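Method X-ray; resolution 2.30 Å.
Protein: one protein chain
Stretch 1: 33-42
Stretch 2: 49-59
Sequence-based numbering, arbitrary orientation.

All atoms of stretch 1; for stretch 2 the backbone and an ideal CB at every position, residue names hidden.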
# COMPACT_ATOMS: atom_id res chain seq x y z
N PHE A 33 8.31 7.01 6.34
CA PHE A 33 7.62 6.91 5.06
C PHE A 33 6.41 7.81 4.82
O PHE A 33 5.96 7.93 3.68
CB PHE A 33 7.19 5.46 4.85
CG PHE A 33 8.31 4.47 4.85
CD1 PHE A 33 8.45 3.55 5.89
CD2 PHE A 33 9.23 4.45 3.80
CE1 PHE A 33 9.48 2.61 5.87
CE2 PHE A 33 10.26 3.52 3.78
CZ PHE A 33 10.39 2.60 4.82
N ASP A 34 5.86 8.43 5.85
CA ASP A 34 4.70 9.30 5.69
C ASP A 34 4.80 10.40 6.74
O ASP A 34 3.96 10.49 7.65
CB ASP A 34 3.40 8.50 5.90
CG ASP A 34 2.20 9.09 5.18
OD1 ASP A 34 2.22 10.29 4.83
OD2 ASP A 34 1.23 8.34 4.96
N PRO A 35 5.82 11.27 6.62
CA PRO A 35 6.04 12.35 7.58
C PRO A 35 5.10 13.54 7.49
O PRO A 35 5.49 14.62 7.05
CB PRO A 35 7.50 12.71 7.36
CG PRO A 35 7.67 12.54 5.87
CD PRO A 35 6.73 11.40 5.47
N GLN A 36 3.85 13.32 7.92
CA GLN A 36 2.84 14.36 7.92
C GLN A 36 2.39 14.55 9.36
O GLN A 36 2.28 13.59 10.12
CB GLN A 36 1.64 13.95 7.06
CG GLN A 36 2.00 13.62 5.63
CD GLN A 36 0.79 13.57 4.69
OE1 GLN A 36 0.18 12.51 4.50
NE2 GLN A 36 0.44 14.71 4.13
N PRO A 37 2.13 15.81 9.75
CA PRO A 37 1.70 16.17 11.10
C PRO A 37 0.69 15.22 11.74
O PRO A 37 0.89 14.78 12.88
CB PRO A 37 1.09 17.56 10.92
CG PRO A 37 1.86 18.12 9.77
CD PRO A 37 2.03 16.96 8.83
N PHE A 38 -0.37 14.89 11.02
CA PHE A 38 -1.38 14.02 11.60
C PHE A 38 -0.94 12.61 11.96
O PHE A 38 -1.66 11.90 12.69
CB PHE A 38 -2.65 14.00 10.73
CG PHE A 38 -2.42 14.23 9.28
CD1 PHE A 38 -2.54 15.51 8.74
CD2 PHE A 38 -2.17 13.16 8.43
CE1 PHE A 38 -2.41 15.71 7.37
CE2 PHE A 38 -2.05 13.36 7.06
CZ PHE A 38 -2.17 14.63 6.53
N HIS A 39 0.24 12.20 11.51
CA HIS A 39 0.77 10.87 11.83
C HIS A 39 2.01 10.96 12.72
O HIS A 39 2.58 9.94 13.09
CB HIS A 39 1.16 10.14 10.55
CG HIS A 39 0.03 9.95 9.59
ND1 HIS A 39 0.12 10.24 8.24
CD2 HIS A 39 -1.25 9.54 9.80
CE1 HIS A 39 -1.05 10.01 7.67
NE2 HIS A 39 -1.90 9.60 8.60
N LEU A 40 2.40 12.18 13.07
CA LEU A 40 3.61 12.43 13.85
C LEU A 40 3.41 13.12 15.18
O LEU A 40 4.19 12.91 16.12
CB LEU A 40 4.55 13.31 13.01
CG LEU A 40 5.28 12.64 11.84
CD1 LEU A 40 6.08 13.66 11.03
CD2 LEU A 40 6.19 11.56 12.42
N ASP A 41 2.39 13.95 15.26
CA ASP A 41 2.13 14.71 16.48
C ASP A 41 0.68 14.68 16.92
O ASP A 41 -0.23 14.97 16.14
CB ASP A 41 2.60 16.16 16.28
CG ASP A 41 2.38 17.02 17.51
OD1 ASP A 41 2.79 16.60 18.61
OD2 ASP A 41 1.81 18.12 17.39
N GLU A 42 0.49 14.36 18.20
CA GLU A 42 -0.84 14.25 18.78
C GLU A 42 -1.62 15.57 18.80
O GLU A 42 -2.84 15.57 18.65
CB GLU A 42 -0.75 13.63 20.19
CG GLU A 42 0.24 14.31 21.14
CD GLU A 42 1.67 13.78 21.02
OE1 GLU A 42 2.06 13.32 19.92
OE2 GLU A 42 2.42 13.84 22.02
N UNK A 49 -8.28 16.52 9.89
CA UNK A 49 -9.50 15.76 9.61
C UNK A 49 -9.56 14.51 10.50
O UNK A 49 -10.65 14.07 10.88
CB UNK A 49 -9.56 15.37 8.13
N UNK A 50 -8.40 13.95 10.81
CA UNK A 50 -8.30 12.76 11.66
C UNK A 50 -8.68 13.10 13.10
O UNK A 50 -9.08 12.22 13.86
CB UNK A 50 -6.89 12.18 11.61
N UNK A 51 -8.55 14.38 13.46
CA UNK A 51 -8.86 14.81 14.81
C UNK A 51 -8.25 13.85 15.82
O UNK A 51 -8.98 13.20 16.57
CB UNK A 51 -10.37 14.91 15.01
N UNK A 52 -6.92 13.78 15.85
CA UNK A 52 -6.22 12.87 16.75
C UNK A 52 -5.23 12.00 15.98
O UNK A 52 -5.35 11.82 14.76
CB UNK A 52 -7.22 11.99 17.51
N UNK A 53 -4.23 11.47 16.67
CA UNK A 53 -3.24 10.64 16.02
C UNK A 53 -3.89 9.51 15.24
O UNK A 53 -4.80 8.84 15.74
CB UNK A 53 -2.26 10.08 17.05
N UNK A 54 -3.47 9.33 13.99
CA UNK A 54 -3.94 8.22 13.19
C UNK A 54 -2.70 7.66 12.50
O UNK A 54 -1.70 8.37 12.31
CB UNK A 54 -5.02 8.64 12.19
N UNK A 55 -2.73 6.38 12.17
CA UNK A 55 -1.61 5.77 11.48
C UNK A 55 -1.74 6.06 9.99
O UNK A 55 -2.83 6.31 9.47
CB UNK A 55 -1.55 4.26 11.75
N UNK A 56 -0.60 6.07 9.30
CA UNK A 56 -0.60 6.25 7.85
C UNK A 56 -1.34 5.03 7.24
O UNK A 56 -1.21 3.90 7.73
CB UNK A 56 0.82 6.38 7.31
N UNK A 57 -2.13 5.28 6.20
CA UNK A 57 -2.82 4.20 5.51
C UNK A 57 -1.76 3.20 5.03
O UNK A 57 -2.03 1.99 4.98
CB UNK A 57 -3.66 4.73 4.35
N UNK A 58 -0.56 3.69 4.72
CA UNK A 58 0.54 2.83 4.25
C UNK A 58 1.18 2.01 5.36
O UNK A 58 1.80 0.98 5.11
CB UNK A 58 1.62 3.68 3.58
N UNK A 59 0.99 2.47 6.60
CA UNK A 59 1.50 1.75 7.76
C UNK A 59 0.48 0.60 8.01
O UNK A 59 0.86 -0.55 8.25
CB UNK A 59 1.66 2.67 8.97

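Position 49 runs sideways, with no atom of stretch 1 within 5.5 Å of its ideal CB. Stretch 1 sets no preference there; the residue is Leu49, which makes no contact with it.

At position 50 the bond points toward stretch 1, and the ideal CB is 4.7 Å from Phe38 CB. The face of the Phe38 ring and, beside it, the edge of the nearly perpendicular His39 imidazole form an angled surface, so a large apolar or aromatic side chain would suit. Phe50 (chi1 m) fills the place. Its CE2 lies over one face of the Phe38 ring, 3.4 Å from Phe38 CD2, with the two planes inclined at 32°. The edge of the His39 ring is directed toward the face of Phe50, so one side chain packs against both.

Positions 51 and 52 turn away from stretch 1, and backbone angles decide more than neighbours. The positive phi at 51 (45/64) favours glycine; at 52 (128/158) a CB would jam against the carbonyl O of the preceding residue. They are Gly51 and Gly52.

At position 53 the bond points sideways, with the ideal CB 4.7 Å from Glu42 CA and 4.8 Å from Phe38 O. A branched aliphatic chain could reach back over the backbone here, although a longer polar one is conceivable. Leu53, with chi1 between wells at -126°, brings its CD2 to 3.3 Å from Phe38 O and 3.7 Å from His39 C, covering the turn.

Position 54 runs sideways, its ideal CB 4.7 Å from Phe38 O; a small side chain fits, though others might. Ala54 provides just a methyl group, while its backbone N gives a weak hydrogen bond to Phe38 O (3.4 Å).

Position 55 points away, and stretch 1 leaves the choice open; it is Ala55.

At position 56 the ideal CB stands 3.1 Å from Asp34 OD2, a tight approach to a carboxylate that calls for a small donor: serine or threonine would answer, and so might cysteine. Ser56 (chi1 t) donates from OG to Asp34 OD2 in a very short hydrogen bond of 2.5 Å. The same OG accepts from the backbone N of residue 58, capping the helix that follows, and Ser56 CA sits over the face of the His39 ring.

Position 58 points toward stretch 1; polar or aromatic residues could both serve. Trp58 sets its ring edge near the carboxylate, CD1 being 3.9 Å from Asp34 OD2.

Positions 57 and 59 are unconstrained by stretch 1: Gly57 and His59.

Stretch 2 (49-59) LFGGLAASGWH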
# COMPACT_ATOMS: atom_id res chain seq x y z
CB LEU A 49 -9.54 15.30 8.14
CG LEU A 49 -10.03 16.31 7.10
CD1 LEU A 49 -10.50 15.57 5.85
CD2 LEU A 49 -11.18 17.14 7.68
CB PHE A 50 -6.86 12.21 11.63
CG PHE A 50 -6.42 11.70 10.28
CD1 PHE A 50 -6.73 10.41 9.87
CD2 PHE A 50 -5.73 12.53 9.40
CE1 PHE A 50 -6.36 9.95 8.60
CE2 PHE A 50 -5.35 12.08 8.13
CZ PHE A 50 -5.67 10.79 7.73
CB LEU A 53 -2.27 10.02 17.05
CG LEU A 53 -0.74 10.19 16.89
CD1 LEU A 53 -0.04 8.89 17.27
CD2 LEU A 53 -0.39 10.60 15.46
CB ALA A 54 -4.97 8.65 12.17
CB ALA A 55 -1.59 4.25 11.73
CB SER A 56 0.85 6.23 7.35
OG SER A 56 0.91 6.10 5.94
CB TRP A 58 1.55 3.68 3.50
CG TRP A 58 0.89 4.35 2.36
CD1 TRP A 58 0.58 5.68 2.25
CD2 TRP A 58 0.38 3.72 1.19
NE1 TRP A 58 -0.09 5.92 1.08
CE2 TRP A 58 -0.22 4.73 0.40
CE3 TRP A 58 0.39 2.40 0.70
CZ2 TRP A 58 -0.83 4.46 -0.84
CZ3 TRP A 58 -0.21 2.13 -0.52
CH2 TRP A 58 -0.81 3.16 -1.28
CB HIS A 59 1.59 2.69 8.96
CG HIS A 59 2.13 2.04 10.19
ND1 HIS A 59 2.02 2.62 11.44
CD2 HIS A 59 2.82 0.89 10.37
CE1 HIS A 59 2.61 1.85 12.33
NE2 HIS A 59 3.10 0.79 11.71
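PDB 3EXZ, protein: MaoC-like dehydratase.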